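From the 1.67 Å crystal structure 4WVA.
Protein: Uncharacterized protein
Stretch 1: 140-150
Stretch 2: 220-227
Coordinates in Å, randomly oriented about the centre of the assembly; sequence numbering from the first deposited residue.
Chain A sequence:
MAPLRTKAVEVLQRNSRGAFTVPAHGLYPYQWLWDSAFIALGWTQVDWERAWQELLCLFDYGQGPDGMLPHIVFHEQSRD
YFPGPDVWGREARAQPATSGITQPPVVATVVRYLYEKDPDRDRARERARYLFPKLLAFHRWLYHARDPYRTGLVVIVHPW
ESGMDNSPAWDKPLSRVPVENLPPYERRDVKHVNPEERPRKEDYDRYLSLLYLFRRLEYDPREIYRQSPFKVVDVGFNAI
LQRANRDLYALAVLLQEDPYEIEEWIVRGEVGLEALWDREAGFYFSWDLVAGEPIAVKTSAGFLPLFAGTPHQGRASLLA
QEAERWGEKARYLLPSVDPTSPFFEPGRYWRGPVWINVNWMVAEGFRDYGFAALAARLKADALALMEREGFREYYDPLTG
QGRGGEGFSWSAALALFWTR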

# COMPACT_ATOMS: atom_id res chain seq x y z
N ARG A 140 -8.75 10.60 18.72
CA ARG A 140 -8.31 11.99 18.62
C ARG A 140 -7.36 12.39 19.75
O ARG A 140 -6.36 13.06 19.52
CB ARG A 140 -9.51 12.91 18.57
CG ARG A 140 -9.14 14.36 18.35
CD ARG A 140 -10.39 15.19 18.33
NE ARG A 140 -11.27 14.84 17.23
CZ ARG A 140 -12.52 14.42 17.33
NH1 ARG A 140 -13.11 14.27 18.52
NH2 ARG A 140 -13.20 14.17 16.22
N TRP A 141 -7.70 11.99 20.99
CA TRP A 141 -6.84 12.22 22.13
C TRP A 141 -5.47 11.60 21.93
O TRP A 141 -4.45 12.21 22.25
CB TRP A 141 -7.51 11.70 23.43
CG TRP A 141 -6.64 11.91 24.60
CD1 TRP A 141 -6.56 13.04 25.36
CD2 TRP A 141 -5.65 11.01 25.10
NE1 TRP A 141 -5.59 12.90 26.31
CE2 TRP A 141 -5.01 11.67 26.18
CE3 TRP A 141 -5.24 9.71 24.76
CZ2 TRP A 141 -4.00 11.07 26.92
CZ3 TRP A 141 -4.23 9.13 25.50
CH2 TRP A 141 -3.62 9.81 26.55
N LEU A 142 -5.42 10.37 21.44
CA LEU A 142 -4.16 9.71 21.23
C LEU A 142 -3.22 10.56 20.36
O LEU A 142 -2.08 10.77 20.73
CB LEU A 142 -4.35 8.30 20.63
CG LEU A 142 -4.91 7.23 21.55
CD1 LEU A 142 -5.30 6.00 20.73
CD2 LEU A 142 -3.92 6.83 22.63
N TYR A 143 -3.69 11.04 19.22
CA TYR A 143 -2.84 11.86 18.34
C TYR A 143 -2.53 13.22 18.94
O TYR A 143 -1.40 13.68 18.87
CB TYR A 143 -3.44 11.99 16.95
CG TYR A 143 -3.47 10.65 16.27
CD1 TYR A 143 -2.30 10.07 15.83
CD2 TYR A 143 -4.65 9.94 16.14
CE1 TYR A 143 -2.31 8.83 15.23
CE2 TYR A 143 -4.67 8.69 15.56
CZ TYR A 143 -3.51 8.14 15.10
OH TYR A 143 -3.48 6.90 14.53
N HIS A 144 -3.51 13.85 19.56
CA HIS A 144 -3.28 15.18 20.15
C HIS A 144 -2.27 15.12 21.29
O HIS A 144 -1.38 15.98 21.38
CB HIS A 144 -4.60 15.79 20.65
CG HIS A 144 -4.46 17.17 21.23
ND1 HIS A 144 -4.55 17.44 22.58
CD2 HIS A 144 -4.25 18.37 20.63
CE1 HIS A 144 -4.39 18.73 22.79
NE2 HIS A 144 -4.21 19.32 21.62
N ALA A 145 -2.40 14.13 22.17
CA ALA A 145 -1.53 14.04 23.33
C ALA A 145 -0.21 13.34 23.04
O ALA A 145 0.83 13.65 23.64
CB ALA A 145 -2.27 13.34 24.46
N ARG A 146 -0.23 12.35 22.14
CA ARG A 146 0.89 11.44 21.99
C ARG A 146 1.57 11.44 20.61
O ARG A 146 2.49 10.67 20.39
CB ARG A 146 0.48 10.02 22.37
CG ARG A 146 -0.16 9.93 23.75
CD ARG A 146 0.83 10.27 24.85
NE ARG A 146 0.27 9.99 26.19
CZ ARG A 146 0.24 8.78 26.74
NH1 ARG A 146 0.72 7.73 26.10
NH2 ARG A 146 -0.30 8.61 27.95
N ASP A 147 1.13 12.32 19.71
CA ASP A 147 1.79 12.49 18.43
C ASP A 147 1.89 13.98 18.08
O ASP A 147 1.37 14.41 17.04
CB ASP A 147 1.06 11.71 17.33
CG ASP A 147 1.79 11.74 16.00
OD1 ASP A 147 3.03 11.93 16.00
OD2 ASP A 147 1.11 11.55 14.98
N PRO A 148 2.58 14.76 18.93
CA PRO A 148 2.69 16.21 18.74
C PRO A 148 3.48 16.61 17.48
O PRO A 148 3.28 17.72 16.97
CB PRO A 148 3.42 16.67 20.01
CG PRO A 148 4.14 15.48 20.51
CD PRO A 148 3.22 14.33 20.18
N TYR A 149 4.38 15.73 17.01
CA TYR A 149 5.17 16.00 15.80
C TYR A 149 4.50 15.48 14.53
O TYR A 149 5.14 15.48 13.46
CB TYR A 149 6.58 15.40 15.93
CG TYR A 149 7.45 16.06 16.99
CD1 TYR A 149 7.99 17.33 16.78
CD2 TYR A 149 7.76 15.40 18.18
CE1 TYR A 149 8.79 17.94 17.74
CE2 TYR A 149 8.56 16.00 19.15
CZ TYR A 149 9.07 17.27 18.92
OH TYR A 149 9.86 17.87 19.87
N ARG A 150 3.24 15.05 14.62
CA ARG A 150 2.42 14.69 13.45
C ARG A 150 3.06 13.56 12.63
O ARG A 150 3.02 13.56 11.38
CB ARG A 150 2.20 15.92 12.58
CG ARG A 150 1.59 17.09 13.33
CD ARG A 150 1.20 18.18 12.36
NE ARG A 150 2.38 18.77 11.73
CZ ARG A 150 2.34 19.60 10.69
NH1 ARG A 150 1.18 19.94 10.14
NH2 ARG A 150 3.48 20.07 10.18
N ASP A 220 -1.00 16.31 32.90
CA ASP A 220 -1.02 17.23 31.77
C ASP A 220 -0.26 16.66 30.58
O ASP A 220 0.93 16.39 30.69
CB ASP A 220 -0.38 18.56 32.15
CG ASP A 220 -0.36 19.53 30.99
OD1 ASP A 220 -1.46 19.94 30.56
OD2 ASP A 220 0.73 19.86 30.49
N PRO A 221 -0.94 16.49 29.43
CA PRO A 221 -0.26 15.90 28.25
C PRO A 221 1.02 16.62 27.79
O PRO A 221 2.03 15.95 27.54
CB PRO A 221 -1.34 15.97 27.16
CG PRO A 221 -2.62 15.87 27.91
CD PRO A 221 -2.39 16.61 29.21
N ARG A 222 1.00 17.94 27.66
CA ARG A 222 2.18 18.67 27.18
C ARG A 222 3.41 18.44 28.05
O ARG A 222 4.52 18.20 27.54
CB ARG A 222 1.87 20.18 27.07
CG ARG A 222 3.08 21.06 26.76
CD ARG A 222 2.71 22.39 26.12
NE ARG A 222 1.69 23.13 26.88
CZ ARG A 222 0.39 23.17 26.60
NH1 ARG A 222 -0.12 22.51 25.55
NH2 ARG A 222 -0.43 23.88 27.37
N GLU A 223 3.23 18.49 29.36
CA GLU A 223 4.37 18.35 30.26
C GLU A 223 4.78 16.89 30.41
O GLU A 223 5.95 16.60 30.55
CB GLU A 223 4.07 18.99 31.62
CG GLU A 223 4.04 20.51 31.57
CD GLU A 223 5.33 21.11 31.03
OE1 GLU A 223 6.40 20.49 31.16
OE2 GLU A 223 5.27 22.22 30.46
N ILE A 224 3.81 15.99 30.36
CA ILE A 224 4.12 14.56 30.34
C ILE A 224 5.01 14.23 29.12
O ILE A 224 6.03 13.55 29.27
CB ILE A 224 2.85 13.70 30.42
CG1 ILE A 224 2.36 13.67 31.88
CG2 ILE A 224 3.10 12.27 29.93
CD1 ILE A 224 0.96 13.14 32.07
N TYR A 225 4.66 14.74 27.93
CA TYR A 225 5.46 14.44 26.72
C TYR A 225 6.87 15.02 26.84
O TYR A 225 7.87 14.36 26.51
CB TYR A 225 4.78 14.94 25.43
CG TYR A 225 5.41 14.33 24.20
CD1 TYR A 225 6.62 14.82 23.70
CD2 TYR A 225 4.84 13.24 23.57
CE1 TYR A 225 7.23 14.24 22.60
CE2 TYR A 225 5.44 12.66 22.46
CZ TYR A 225 6.63 13.15 21.98
OH TYR A 225 7.24 12.56 20.89
N ARG A 226 6.96 16.24 27.33
CA ARG A 226 8.26 16.88 27.43
C ARG A 226 9.12 16.29 28.53
O ARG A 226 10.33 16.14 28.35
CB ARG A 226 8.11 18.40 27.60
CG ARG A 226 7.52 19.11 26.38
CD ARG A 226 8.00 18.52 25.04
NE ARG A 226 7.49 19.25 23.87
CZ ARG A 226 8.12 20.23 23.23
NH1 ARG A 226 9.33 20.64 23.61
NH2 ARG A 226 7.54 20.80 22.18
N GLN A 227 8.51 15.91 29.65
CA GLN A 227 9.28 15.52 30.82
C GLN A 227 9.41 14.01 31.03
O GLN A 227 10.29 13.58 31.77
CB GLN A 227 8.71 16.17 32.08
CG GLN A 227 8.71 17.69 32.03
CD GLN A 227 8.39 18.29 33.39
OE1 GLN A 227 8.94 17.86 34.41
NE2 GLN A 227 7.46 19.24 33.42
O HOH W 1 1.51 13.47 26.42

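Stretch 2 opens with Asp-220, which makes no contact with stretch 1 but sets up the helix that does. It occupies the N-cap position, and its side chain accepts a hydrogen bond from the backbone, Glu-223 N to Asp-220 OD2, at 3.1 Å. Aspartate suits this place because its short carboxylate can fold back to an amide that the first turn of a helix leaves without a backbone acceptor.

Pro-221 follows, and proline is at home in a first turn, where its lack of an amide hydrogen costs no helical bond. Its CA-to-CB bond points toward stretch 1, and here the two chains come closest in register, with Ala-145 CA and Pro-221 CA 5.4 Å apart. So near an approach suits small, apolar side chains: Ala-145 CB lies 3.9 Å from Pro-221 CB. Trp-141, one turn earlier in its helix, adds a looser contact, its NE1 4.5 Å from Pro-221 CG, with the proline oblique to the indole. The backbones are also joined through a water, which donates to both carbonyls, at 2.9 Å from its O to Ala-145 O and 2.8 Å to Pro-221 O. A single water with two hydrogens thus bridges two acceptors that could not bond to each other. No direct hydrogen bond crosses between the stretches.

Arg-222 and Glu-223 make no contact with stretch 1. Glu-223 instead braces its own helix, accepting from the side chain one turn later, with Gln-227 NE2 to Glu-223 OE1 at 2.8 Å. Ile-224 points its CA-to-CB bond toward stretch 1 yet stays beyond contact distance, its side chain approaching no nearer than 5.2 Å.

Tyr-225, one turn after Pro-221, is the centre of the contact and has more area covered by the other stretch than any other residue here. With chi1 at t, its ring reaches the place where the helix of stretch 1 gives way to a turn. Pro-148 lies over one face: its CG is 3.6 Å from the centroid of the Tyr-225 ring and only 10° off the ring normal, a CH-pi interaction in which a proline C-H meets the electron-rich face. The carbonyls ending the helix approach obliquely, Ala-145 O at 4.0 Å from Tyr-225 CD2 and Arg-146 O at 4.1 Å from Tyr-225 CE2. The type I turn from Asp-147 to Arg-150 holds both Pro-148 and Tyr-149, so one tight bend supplies two partners. Tyr-149 CE2 packs 4.1 Å from Tyr-225 CE1, while Tyr-225 OH sits at the edge of the Tyr-149 ring, 4.0 Å from its CD2. Tyrosine serves well: its ring packs while its hydroxyl is hydrogen-bonded elsewhere in the structure.

Arg-226, an exposed residue, makes the last contact along stretch 2. Its long side chain starts sideways, but its end comes nearer, placing Tyr-149 OH over one face of the guanidinium, 4.4 Å from Arg-226 NH2. This is loose packing rather than a hydrogen bond.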